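Local structure of putative beta-glucosidase (Bifidobacterium adolescentis, 5WAB) at residues Thr565-Ala570 against Glu617-Leu622; Tyr587-Lys592 against Thr645-Thr650; Trp637-Gly642 against Val661-Asp666. The protein is a family 3 glycoside hydrolase with beta-glucosidase activity that probably also removes terminal alpha-L-arabinopyranosyl units from ginsenosides. All blocks are in the same frame, centred on the assembly; numbering follows the deposited sequence.

How the interactions relate
The three contacts sample one fibronectin type III-like sandwich from its core to its rim. Interactions 1 and 2 each pair two antiparallel strands, but in different sheets. They meet face to face in the apolar core, where V568 and L622 of interaction 1 pack on V646 of interaction 2. The outward face is polar in interaction 1 and mixed, with a buried tyrosine, in interaction 2. Interaction 3 continues from the sheet of interaction 2, in which strands 642-648 and 654-663 are neighbours, but lies where strands give way to loops. There regular pairing shrinks to one bridge, the D666 carboxylate takes up the backbone N-H of V639, and two glycines merely permit the backbone angles.

Interaction 1 (Thr565-Ala570 against Glu617-Leu622); sequences TAHVTA and EITFDL
Six backbone hydrogen bonds knit strand 566-570 to strand 617-622 in antiparallel fashion, two at each of the pairs A566-L622, V568-F620 and A570-I618. The shortest runs from V568 N to F620 O (2.8 Å) and lies in the carbonyl plane. At A570-I618 both donors sit nearly along the C=O axis of their acceptors, whereas L622 N and F620 N approach A566 O and V568 O from above the carbonyl planes. Between these rungs, T619 CA points its hydrogen at V568 O, 3.2 Å from carbon to oxygen.

Apolar packing occupies the face bearing A566, V568, A570, I618, F620 and L622. V568, with CG1 anti to the backbone N, sets CB against F620 CB and the edge of the phenyl ring, while its other branch, CG2, crosses obliquely to L622 CD1 at 3.7 Å. This is the inner face of a fibronectin type III-like beta sandwich: V568 and L622 lean on V646 of the facing sheet, and F620 reaches V584 and V586.

Polar and mixed contacts fill the outer face. H567 is swung with CG anti to its own N (chi1 -179°), laying the imidazole across towards the partner strand. Its CD2 meets D621 OD1 edge-on, in the ring plane, at 3.0 Å, with ring and carboxylate turned 53° apart, and its NE2 lies 3.4 Å from T619 CB. An alanine here would remove the ring and probably leave D621 and T619 without this bridging contact from the neighbouring strand. Further along, E617 bends at chi2 (79°) so that OE2 comes within 3.1 Å of T569 CG2.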
ATOM      1  N   THR A 565      -1.792   5.987 -27.852  1.00 27.76           N
ATOM      2  CA  THR A 565      -2.339   6.623 -26.661  1.00 28.18           C
ATOM      3  C   THR A 565      -3.813   6.928 -26.876  1.00 30.06           C
ATOM      4  O   THR A 565      -4.279   7.109 -28.005  1.00 30.49           O
ATOM      5  CB  THR A 565      -1.609   7.920 -26.290  1.00 27.56           C
ATOM      6  OG1 THR A 565      -1.674   8.844 -27.387  1.00 27.34           O
ATOM      7  CG2 THR A 565      -0.155   7.633 -25.926  1.00 26.92           C
ATOM      8  N   ALA A 566      -4.537   7.024 -25.763  1.00 29.83           N
ATOM      9  CA  ALA A 566      -5.961   7.293 -25.794  1.00 30.87           C
ATOM     10  C   ALA A 566      -6.312   8.230 -24.647  1.00 31.85           C
ATOM     11  O   ALA A 566      -5.509   8.473 -23.742  1.00 32.36           O
ATOM     12  CB  ALA A 566      -6.774   5.997 -25.709  1.00 31.85           C
ATOM     13  N   HIS A 567      -7.534   8.752 -24.690  1.00 31.92           N
ATOM     14  CA  HIS A 567      -8.010   9.691 -23.688  1.00 31.09           C
ATOM     15  C   HIS A 567      -9.451   9.355 -23.342  1.00 32.01           C
ATOM     16  O   HIS A 567     -10.272   9.122 -24.233  1.00 31.84           O
ATOM     17  CB  HIS A 567      -7.901  11.137 -24.187  1.00 30.44           C
ATOM     18  CG  HIS A 567      -8.361  12.153 -23.192  1.00 30.21           C
ATOM     19  ND1 HIS A 567      -9.568  12.809 -23.306  1.00 30.43           N
ATOM     20  CD2 HIS A 567      -7.787  12.614 -22.056  1.00 29.60           C
ATOM     21  CE1 HIS A 567      -9.713  13.638 -22.287  1.00 30.77           C
ATOM     22  NE2 HIS A 567      -8.647  13.538 -21.513  1.00 30.84           N
ATOM     23  N   VAL A 568      -9.767   9.373 -22.053  1.00 33.02           N
ATOM     24  CA  VAL A 568     -11.073   8.954 -21.560  1.00 34.55           C
ATOM     25  C   VAL A 568     -11.810  10.159 -21.007  1.00 36.08           C
ATOM     26  O   VAL A 568     -11.239  10.966 -20.269  1.00 37.68           O
ATOM     27  CB  VAL A 568     -10.950   7.874 -20.477  1.00 32.53           C
ATOM     28  CG1 VAL A 568     -12.329   7.341 -20.135  1.00 35.01           C
ATOM     29  CG2 VAL A 568     -10.065   6.765 -20.970  1.00 33.23           C
ATOM     30  N   THR A 569     -13.086  10.265 -21.344  1.00 38.03           N
ATOM     31  CA  THR A 569     -13.918  11.338 -20.831  1.00 41.41           C
ATOM     32  C   THR A 569     -15.216  10.725 -20.332  1.00 39.96           C
ATOM     33  O   THR A 569     -15.807   9.900 -21.035  1.00 38.39           O
ATOM     34  CB  THR A 569     -14.156  12.343 -21.954  1.00 45.86           C
ATOM     35  OG1 THR A 569     -12.892  12.590 -22.585  1.00 46.39           O
ATOM     36  CG2 THR A 569     -14.754  13.690 -21.430  1.00 47.81           C
ATOM     37  N   ALA A 570     -15.648  11.105 -19.127  1.00 39.51           N
ATOM     38  CA  ALA A 570     -16.866  10.557 -18.541  1.00 34.77           C
ATOM     39  C   ALA A 570     -17.485  11.550 -17.563  1.00 35.73           C
ATOM     40  O   ALA A 570     -16.800  12.410 -17.006  1.00 35.58           O
ATOM     41  CB  ALA A 570     -16.580   9.235 -17.831  1.00 34.77           C
ATOM     42  N   GLU A 617     -17.525  16.275 -14.600  1.00 41.95           N
ATOM     43  CA  GLU A 617     -16.865  15.706 -15.765  1.00 41.78           C
ATOM     44  C   GLU A 617     -15.415  15.412 -15.412  1.00 37.64           C
ATOM     45  O   GLU A 617     -14.682  16.313 -14.979  1.00 38.56           O
ATOM     46  CB  GLU A 617     -16.924  16.647 -16.965  1.00 46.49           C
ATOM     47  CG  GLU A 617     -16.427  16.004 -18.213  1.00 48.75           C
ATOM     48  CD  GLU A 617     -17.505  15.120 -18.764  1.00 52.97           C
ATOM     49  OE1 GLU A 617     -18.579  15.119 -18.180  1.00 55.07           O
ATOM     50  OE2 GLU A 617     -17.312  14.444 -19.778  1.00 55.90           O
ATOM     51  N   ILE A 618     -14.999  14.161 -15.612  1.00 34.81           N
ATOM     52  CA  ILE A 618     -13.655  13.744 -15.243  1.00 32.71           C
ATOM     53  C   ILE A 618     -12.996  13.123 -16.464  1.00 32.67           C
ATOM     54  O   ILE A 618     -13.661  12.515 -17.309  1.00 31.88           O
ATOM     55  CB  ILE A 618     -13.646  12.754 -14.065  1.00 31.36           C
ATOM     56  CG1 ILE A 618     -14.657  11.642 -14.286  1.00 31.18           C
ATOM     57  CG2 ILE A 618     -13.979  13.478 -12.767  1.00 33.11           C
ATOM     58  CD1 ILE A 618     -14.587  10.556 -13.249  1.00 31.26           C
ATOM     59  N   THR A 619     -11.675  13.268 -16.548  1.00 28.92           N
ATOM     60  CA  THR A 619     -10.916  12.755 -17.677  1.00 28.71           C
ATOM     61  C   THR A 619      -9.772  11.875 -17.194  1.00 28.17           C
ATOM     62  O   THR A 619      -9.257  12.046 -16.086  1.00 27.32           O
ATOM     63  CB  THR A 619     -10.351  13.883 -18.564  1.00 31.10           C
ATOM     64  OG1 THR A 619      -9.488  14.716 -17.785  1.00 32.91           O
ATOM     65  CG2 THR A 619     -11.475  14.727 -19.151  1.00 33.78           C
ATOM     66  N   PHE A 620      -9.370  10.940 -18.054  1.00 27.49           N
ATOM     67  CA  PHE A 620      -8.256  10.043 -17.786  1.00 26.42           C
ATOM     68  C   PHE A 620      -7.334  10.034 -18.995  1.00 26.77           C
ATOM     69  O   PHE A 620      -7.794   9.858 -20.126  1.00 26.50           O
ATOM     70  CB  PHE A 620      -8.742   8.613 -17.502  1.00 25.63           C
ATOM     71  CG  PHE A 620      -9.745   8.505 -16.374  1.00 26.50           C
ATOM     72  CD1 PHE A 620      -9.332   8.243 -15.077  1.00 26.70           C
ATOM     73  CD2 PHE A 620     -11.104   8.633 -16.622  1.00 27.64           C
ATOM     74  CE1 PHE A 620     -10.254   8.132 -14.048  1.00 27.18           C
ATOM     75  CE2 PHE A 620     -12.027   8.519 -15.598  1.00 28.19           C
ATOM     76  CZ  PHE A 620     -11.602   8.266 -14.311  1.00 27.58           C
ATOM     77  N   ASP A 621      -6.041  10.241 -18.757  1.00 28.07           N
ATOM     78  CA  ASP A 621      -5.023  10.044 -19.779  1.00 28.96           C
ATOM     79  C   ASP A 621      -4.527   8.605 -19.707  1.00 26.98           C
ATOM     80  O   ASP A 621      -4.225   8.099 -18.623  1.00 25.62           O
ATOM     81  CB  ASP A 621      -3.858  11.015 -19.576  1.00 33.69           C
ATOM     82  CG  ASP A 621      -4.147  12.405 -20.117  1.00 39.56           C
ATOM     83  OD1 ASP A 621      -4.970  12.533 -21.050  1.00 42.01           O
ATOM     84  OD2 ASP A 621      -3.545  13.375 -19.610  1.00 42.94           O
ATOM     85  N   LEU A 622      -4.447   7.949 -20.860  1.00 22.84           N
ATOM     86  CA  LEU A 622      -3.939   6.582 -20.964  1.00 21.64           C
ATOM     87  C   LEU A 622      -2.703   6.620 -21.854  1.00 23.79           C
ATOM     88  O   LEU A 622      -2.821   6.634 -23.082  1.00 24.19           O
ATOM     89  CB  LEU A 622      -5.002   5.639 -21.524  1.00 20.20           C
ATOM     90  CG  LEU A 622      -6.236   5.395 -20.653  1.00 19.96           C
ATOM     91  CD1 LEU A 622      -7.237   4.465 -21.341  1.00 18.94           C
ATOM     92  CD2 LEU A 622      -5.814   4.829 -19.302  1.00 18.71           C
TER

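Interaction 2 (Tyr587-Lys592 against Thr645-Thr650); sequences YVAPGK and TVEVGT
The phenol ring of Y587 and the carboxylate of E647 are the flat groups here, and their planes stand 58° apart. OE1 of E647 approaches the base of the ring obliquely and comes closest at Y587 CB (3.5 Å). The ring itself stacks with the imidazole of H600, whose ND1 is also hydrogen-bonded to E647 OE1, so one histidine ties the two side chains together; the phenol OH bonds to Q585. E647, extended beyond CG, turns its other oxygen, OE2, to A589 CB at 3.7 Å. On the same face the methyl of A589 rests 3.8 Å from T645 CB.

Beneath these side chains run four backbone hydrogen bonds, two at Y587-E647 and two at A589-T645. A589 N to T645 O is the shortest, 2.6 Å and almost straight at 176°. Its partner, T645 N to A589 O, comes in above the carbonyl plane, 37° out of it. V588 and V646 form the non-hydrogen-bonded pair between them and point to the other face, where V588 touches F627. Strand 642-648 lies between strands 580-590 and 654-663, and the alternation of its side chains, with V646 turned inward to meet V558 of the facing sheet, is that of a beta sandwich, here the fibronectin type III-like domain of this GH3 enzyme.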
ATOM      1  N   TYR A 587     -10.188   0.557 -16.397  1.00 22.33           N
ATOM      2  CA  TYR A 587      -9.436  -0.658 -16.669  1.00 21.98           C
ATOM      3  C   TYR A 587      -9.167  -0.770 -18.163  1.00 22.69           C
ATOM      4  O   TYR A 587      -9.934  -0.263 -18.985  1.00 24.76           O
ATOM      5  CB  TYR A 587     -10.197  -1.900 -16.176  1.00 22.31           C
ATOM      6  CG  TYR A 587     -10.410  -1.931 -14.679  1.00 21.35           C
ATOM      7  CD1 TYR A 587     -11.435  -1.211 -14.086  1.00 20.28           C
ATOM      8  CD2 TYR A 587      -9.593  -2.698 -13.862  1.00 19.88           C
ATOM      9  CE1 TYR A 587     -11.627  -1.237 -12.723  1.00 20.13           C
ATOM     10  CE2 TYR A 587      -9.778  -2.730 -12.500  1.00 19.25           C
ATOM     11  CZ  TYR A 587     -10.796  -1.997 -11.935  1.00 19.51           C
ATOM     12  OH  TYR A 587     -10.980  -2.031 -10.575  1.00 19.54           O
ATOM     13  N   VAL A 588      -8.063  -1.420 -18.517  1.00 20.21           N
ATOM     14  CA  VAL A 588      -7.733  -1.687 -19.912  1.00 21.05           C
ATOM     15  C   VAL A 588      -7.836  -3.187 -20.134  1.00 20.70           C
ATOM     16  O   VAL A 588      -7.129  -3.967 -19.484  1.00 19.85           O
ATOM     17  CB  VAL A 588      -6.340  -1.162 -20.289  1.00 20.97           C
ATOM     18  CG1 VAL A 588      -5.910  -1.725 -21.635  1.00 20.69           C
ATOM     19  CG2 VAL A 588      -6.349   0.362 -20.330  1.00 20.43           C
ATOM     20  N   ALA A 589      -8.712  -3.589 -21.055  1.00 22.47           N
ATOM     21  CA  ALA A 589      -8.920  -4.997 -21.381  1.00 23.40           C
ATOM     22  C   ALA A 589      -8.336  -5.275 -22.758  1.00 24.65           C
ATOM     23  O   ALA A 589      -8.976  -4.978 -23.778  1.00 26.21           O
ATOM     24  CB  ALA A 589     -10.408  -5.360 -21.344  1.00 23.55           C
ATOM     25  N   PRO A 590      -7.138  -5.841 -22.842  1.00 23.76           N
ATOM     26  CA  PRO A 590      -6.497  -6.039 -24.140  1.00 24.79           C
ATOM     27  C   PRO A 590      -7.004  -7.287 -24.838  1.00 25.79           C
ATOM     28  O   PRO A 590      -7.487  -8.236 -24.218  1.00 23.36           O
ATOM     29  CB  PRO A 590      -5.015  -6.179 -23.777  1.00 24.28           C
ATOM     30  CG  PRO A 590      -5.053  -6.806 -22.419  1.00 23.71           C
ATOM     31  CD  PRO A 590      -6.269  -6.251 -21.725  1.00 22.32           C
ATOM     32  N   GLY A 591      -6.879  -7.268 -26.162  1.00 26.86           N
ATOM     33  CA  GLY A 591      -7.184  -8.438 -26.951  1.00 28.36           C
ATOM     34  C   GLY A 591      -6.102  -9.491 -26.856  1.00 28.80           C
ATOM     35  O   GLY A 591      -5.120  -9.355 -26.128  1.00 27.47           O
ATOM     36  N   LYS A 592      -6.330 -10.594 -27.572  1.00 31.78           N
ATOM     37  CA  LYS A 592      -5.375 -11.692 -27.598  1.00 32.47           C
ATOM     38  C   LYS A 592      -4.005 -11.181 -28.023  1.00 30.27           C
ATOM     39  O   LYS A 592      -3.867 -10.529 -29.061  1.00 31.44           O
ATOM     40  CB  LYS A 592      -5.859 -12.795 -28.546  1.00 36.15           C
ATOM     41  CG  LYS A 592      -4.907 -13.982 -28.617  1.00 38.11           C
ATOM     42  CD  LYS A 592      -4.746 -14.655 -27.262  1.00 38.92           C
ATOM     43  CE  LYS A 592      -3.750 -15.816 -27.290  1.00 40.04           C
ATOM     44  NZ  LYS A 592      -4.154 -16.921 -28.215  1.00 42.52           N
ATOM     45  N   THR A 645      -9.896  -2.680 -25.077  1.00 28.65           N
ATOM     46  CA  THR A 645     -11.164  -2.239 -24.516  1.00 29.18           C
ATOM     47  C   THR A 645     -10.893  -1.406 -23.272  1.00 28.98           C
ATOM     48  O   THR A 645     -10.207  -1.860 -22.349  1.00 28.60           O
ATOM     49  CB  THR A 645     -12.063  -3.426 -24.172  1.00 28.30           C
ATOM     50  OG1 THR A 645     -12.460  -4.101 -25.372  1.00 28.45           O
ATOM     51  CG2 THR A 645     -13.304  -2.938 -23.450  1.00 28.39           C
ATOM     52  N   VAL A 646     -11.398  -0.176 -23.265  1.00 28.52           N
ATOM     53  CA  VAL A 646     -11.327   0.697 -22.102  1.00 27.41           C
ATOM     54  C   VAL A 646     -12.631   0.548 -21.331  1.00 28.72           C
ATOM     55  O   VAL A 646     -13.715   0.761 -21.888  1.00 28.91           O
ATOM     56  CB  VAL A 646     -11.084   2.157 -22.506  1.00 27.76           C
ATOM     57  CG1 VAL A 646     -11.039   3.037 -21.277  1.00 28.20           C
ATOM     58  CG2 VAL A 646      -9.791   2.273 -23.293  1.00 27.56           C
ATOM     59  N   GLU A 647     -12.531   0.150 -20.065  1.00 28.42           N
ATOM     60  CA  GLU A 647     -13.683  -0.046 -19.200  1.00 27.08           C
ATOM     61  C   GLU A 647     -13.741   1.067 -18.164  1.00 25.63           C
ATOM     62  O   GLU A 647     -12.725   1.412 -17.552  1.00 26.66           O
ATOM     63  CB  GLU A 647     -13.623  -1.406 -18.502  1.00 27.24           C
ATOM     64  CG  GLU A 647     -13.550  -2.585 -19.463  1.00 28.03           C
ATOM     65  CD  GLU A 647     -13.215  -3.891 -18.766  1.00 27.66           C
ATOM     66  OE1 GLU A 647     -12.690  -3.844 -17.633  1.00 26.84           O
ATOM     67  OE2 GLU A 647     -13.462  -4.965 -19.360  1.00 28.13           O
ATOM     68  N   VAL A 648     -14.934   1.613 -17.952  1.00 24.79           N
ATOM     69  CA  VAL A 648     -15.162   2.669 -16.974  1.00 23.65           C
ATOM     70  C   VAL A 648     -16.221   2.179 -16.001  1.00 23.92           C
ATOM     71  O   VAL A 648     -17.277   1.689 -16.418  1.00 24.66           O
ATOM     72  CB  VAL A 648     -15.594   3.987 -17.643  1.00 24.77           C
ATOM     73  CG1 VAL A 648     -15.769   5.079 -16.602  1.00 24.59           C
ATOM     74  CG2 VAL A 648     -14.584   4.402 -18.698  1.00 23.63           C
ATOM     75  N   GLY A 649     -15.936   2.291 -14.715  1.00 23.38           N
ATOM     76  CA  GLY A 649     -16.873   1.821 -13.721  1.00 23.96           C
ATOM     77  C   GLY A 649     -16.493   2.259 -12.328  1.00 23.80           C
ATOM     78  O   GLY A 649     -15.688   3.173 -12.138  1.00 23.27           O
ATOM     79  N   THR A 650     -17.105   1.600 -11.346  1.00 24.40           N
ATOM     80  CA  THR A 650     -16.863   1.904  -9.943  1.00 24.71           C
ATOM     81  C   THR A 650     -16.295   0.707  -9.194  1.00 26.00           C
ATOM     82  O   THR A 650     -16.200   0.741  -7.961  1.00 26.54           O
ATOM     83  CB  THR A 650     -18.152   2.394  -9.282  1.00 24.06           C
ATOM     84  OG1 THR A 650     -19.185   1.426  -9.476  1.00 24.52           O
ATOM     85  CG2 THR A 650     -18.583   3.704  -9.917  1.00 24.28           C
TER

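Interaction 3 (Trp637-Gly642 against Val661-Asp666); sequences WHVEAG and VTLDGD
D666, V639 and G642 bury the most surface in this contact at the rim of the fibronectin type III-like sandwich, where strand 636-639 of a two-stranded hairpin leads into strand 642-648 of the larger sheet. D666 bonds both backbone groups of V639: its amide N donates to V639 O (3.0 Å), and its carboxylate OD2 accepts V639 N at 2.8 Å, met from well above the carboxylate plane. The crowded chi1 position of D666 (56°), with CG between its own N and carbonyl carbon, folds the carboxylate back to that amide. K668 forms a salt bridge with the same OD2, which should stabilise the charge.

G642 supplies the one bridge, an antiparallel hydrogen-bonded pair with L663: L663 N to G642 O is 2.9 Å, while the return bond from G642 N is weak. At the backbone angles of G642 a side chain would collide with the carbonyl oxygen of A641. G665 is similarly constrained. The side chains of V639 and L663 cross at about a right angle, V639 CG1 4.0 Å from L663 CD1. Beside them, the H638 ring, hydrogen-bonded through ND1 to Y629 OH, places CD2 3.0 Å from D666 OD1.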
ATOM      1  N   TRP A 637       9.325  -2.674 -22.704  1.00 24.59           N
ATOM      2  CA  TRP A 637       7.882  -2.569 -22.838  1.00 23.81           C
ATOM      3  C   TRP A 637       7.488  -2.644 -24.310  1.00 23.91           C
ATOM      4  O   TRP A 637       8.250  -2.260 -25.200  1.00 20.68           O
ATOM      5  CB  TRP A 637       7.390  -1.267 -22.207  1.00 23.54           C
ATOM      6  CG  TRP A 637       7.671  -1.219 -20.735  1.00 24.42           C
ATOM      7  CD1 TRP A 637       8.685  -0.549 -20.113  1.00 24.74           C
ATOM      8  CD2 TRP A 637       6.949  -1.906 -19.702  1.00 23.57           C
ATOM      9  NE1 TRP A 637       8.625  -0.759 -18.755  1.00 24.43           N
ATOM     10  CE2 TRP A 637       7.574  -1.593 -18.478  1.00 23.41           C
ATOM     11  CE3 TRP A 637       5.830  -2.749 -19.695  1.00 23.18           C
ATOM     12  CZ2 TRP A 637       7.118  -2.095 -17.253  1.00 23.38           C
ATOM     13  CZ3 TRP A 637       5.375  -3.246 -18.477  1.00 23.20           C
ATOM     14  CH2 TRP A 637       6.019  -2.914 -17.274  1.00 22.97           C
ATOM     15  N   HIS A 638       6.294  -3.176 -24.569  1.00 19.24           N
ATOM     16  CA  HIS A 638       5.826  -3.365 -25.937  1.00 19.72           C
ATOM     17  C   HIS A 638       4.327  -3.118 -26.000  1.00 20.23           C
ATOM     18  O   HIS A 638       3.561  -3.759 -25.277  1.00 18.50           O
ATOM     19  CB  HIS A 638       6.158  -4.773 -26.450  1.00 20.00           C
ATOM     20  CG  HIS A 638       5.745  -5.010 -27.872  1.00 28.49           C
ATOM     21  ND1 HIS A 638       4.954  -6.072 -28.254  1.00 26.01           N
ATOM     22  CD2 HIS A 638       5.998  -4.305 -29.001  1.00 21.51           C
ATOM     23  CE1 HIS A 638       4.748  -6.020 -29.558  1.00 25.40           C
ATOM     24  NE2 HIS A 638       5.367  -4.955 -30.035  1.00 21.91           N
ATOM     25  N   VAL A 639       3.917  -2.192 -26.865  1.00 20.92           N
ATOM     26  CA  VAL A 639       2.514  -1.991 -27.205  1.00 21.29           C
ATOM     27  C   VAL A 639       2.264  -2.736 -28.506  1.00 23.23           C
ATOM     28  O   VAL A 639       2.867  -2.424 -29.540  1.00 22.45           O
ATOM     29  CB  VAL A 639       2.153  -0.502 -27.332  1.00 20.08           C
ATOM     30  CG1 VAL A 639       0.698  -0.353 -27.715  1.00 19.69           C
ATOM     31  CG2 VAL A 639       2.396   0.221 -26.025  1.00 19.35           C
ATOM     32  N   GLU A 640       1.400  -3.742 -28.438  1.00 25.15           N
ATOM     33  CA  GLU A 640       1.066  -4.580 -29.578  1.00 26.33           C
ATOM     34  C   GLU A 640      -0.111  -3.985 -30.344  1.00 25.82           C
ATOM     35  O   GLU A 640      -1.076  -3.500 -29.747  1.00 25.93           O
ATOM     36  CB  GLU A 640       0.751  -5.993 -29.080  1.00 27.27           C
ATOM     37  CG  GLU A 640       0.877  -7.098 -30.101  1.00 29.76           C
ATOM     38  CD  GLU A 640       0.682  -8.470 -29.483  1.00 30.07           C
ATOM     39  OE1 GLU A 640       1.370  -8.780 -28.486  1.00 29.39           O
ATOM     40  OE2 GLU A 640      -0.167  -9.234 -29.983  1.00 31.49           O
ATOM     41  N   ALA A 641      -0.025  -4.019 -31.671  1.00 25.66           N
ATOM     42  CA  ALA A 641      -1.108  -3.501 -32.496  1.00 25.34           C
ATOM     43  C   ALA A 641      -2.372  -4.322 -32.300  1.00 24.89           C
ATOM     44  O   ALA A 641      -2.323  -5.548 -32.175  1.00 25.55           O
ATOM     45  CB  ALA A 641      -0.713  -3.513 -33.970  1.00 26.39           C
ATOM     46  N   GLY A 642      -3.502  -3.640 -32.251  1.00 23.80           N
ATOM     47  CA  GLY A 642      -4.782  -4.302 -32.146  1.00 23.60           C
ATOM     48  C   GLY A 642      -5.747  -3.478 -31.316  1.00 23.47           C
ATOM     49  O   GLY A 642      -5.500  -2.317 -31.002  1.00 21.24           O
ATOM     50  N   VAL A 661     -10.698   0.934 -28.543  1.00 29.70           N
ATOM     51  CA  VAL A 661      -9.734   1.718 -29.301  1.00 29.94           C
ATOM     52  C   VAL A 661      -8.773   0.762 -29.989  1.00 28.23           C
ATOM     53  O   VAL A 661      -8.455  -0.316 -29.475  1.00 27.67           O
ATOM     54  CB  VAL A 661      -8.973   2.725 -28.416  1.00 30.75           C
ATOM     55  CG1 VAL A 661      -9.940   3.717 -27.838  1.00 31.40           C
ATOM     56  CG2 VAL A 661      -8.227   2.011 -27.302  1.00 30.19           C
ATOM     57  N   THR A 662      -8.319   1.164 -31.170  1.00 26.98           N
ATOM     58  CA  THR A 662      -7.378   0.390 -31.969  1.00 25.25           C
ATOM     59  C   THR A 662      -6.052   1.145 -32.025  1.00 24.95           C
ATOM     60  O   THR A 662      -6.003   2.289 -32.487  1.00 24.71           O
ATOM     61  CB  THR A 662      -7.934   0.155 -33.372  1.00 26.44           C
ATOM     62  OG1 THR A 662      -9.229  -0.452 -33.271  1.00 26.59           O
ATOM     63  CG2 THR A 662      -7.015  -0.765 -34.164  1.00 26.19           C
ATOM     64  N   LEU A 663      -4.991   0.518 -31.534  1.00 28.67           N
ATOM     65  CA  LEU A 663      -3.674   1.133 -31.499  1.00 28.34           C
ATOM     66  C   LEU A 663      -2.790   0.589 -32.618  1.00 29.55           C
ATOM     67  O   LEU A 663      -3.030  -0.490 -33.157  1.00 31.34           O
ATOM     68  CB  LEU A 663      -3.009   0.897 -30.144  1.00 27.70           C
ATOM     69  CG  LEU A 663      -3.826   1.330 -28.930  1.00 26.63           C
ATOM     70  CD1 LEU A 663      -2.996   1.155 -27.672  1.00 26.21           C
ATOM     71  CD2 LEU A 663      -4.317   2.762 -29.071  1.00 25.74           C
ATOM     72  N   ASP A 664      -1.756   1.366 -32.969  1.00 31.76           N
ATOM     73  CA  ASP A 664      -0.884   1.004 -34.085  1.00 33.29           C
ATOM     74  C   ASP A 664       0.214   0.019 -33.703  1.00 33.77           C
ATOM     75  O   ASP A 664       0.759  -0.645 -34.590  1.00 34.71           O
ATOM     76  CB  ASP A 664      -0.209   2.240 -34.684  1.00 33.07           C
ATOM     77  CG  ASP A 664      -1.184   3.335 -35.038  1.00 32.29           C
ATOM     78  OD1 ASP A 664      -2.396   3.054 -35.150  1.00 32.37           O
ATOM     79  OD2 ASP A 664      -0.721   4.479 -35.238  1.00 31.24           O
ATOM     80  N   GLY A 665       0.540  -0.103 -32.425  1.00 32.67           N
ATOM     81  CA  GLY A 665       1.770  -0.787 -32.045  1.00 33.80           C
ATOM     82  C   GLY A 665       2.970   0.140 -32.083  1.00 33.58           C
ATOM     83  O   GLY A 665       3.020   1.117 -32.834  1.00 32.62           O
ATOM     84  N   ASP A 666       3.971  -0.182 -31.267  1.00 34.28           N
ATOM     85  CA  ASP A 666       5.125   0.701 -31.103  1.00 34.58           C
ATOM     86  C   ASP A 666       6.211   0.490 -32.145  1.00 36.00           C
ATOM     87  O   ASP A 666       7.244   1.156 -32.073  1.00 36.88           O
ATOM     88  CB  ASP A 666       5.715   0.560 -29.693  1.00 33.92           C
ATOM     89  CG  ASP A 666       6.096  -0.861 -29.353  1.00 35.64           C
ATOM     90  OD1 ASP A 666       6.339  -1.665 -30.277  1.00 37.77           O
ATOM     91  OD2 ASP A 666       6.168  -1.176 -28.152  1.00 35.82           O
TER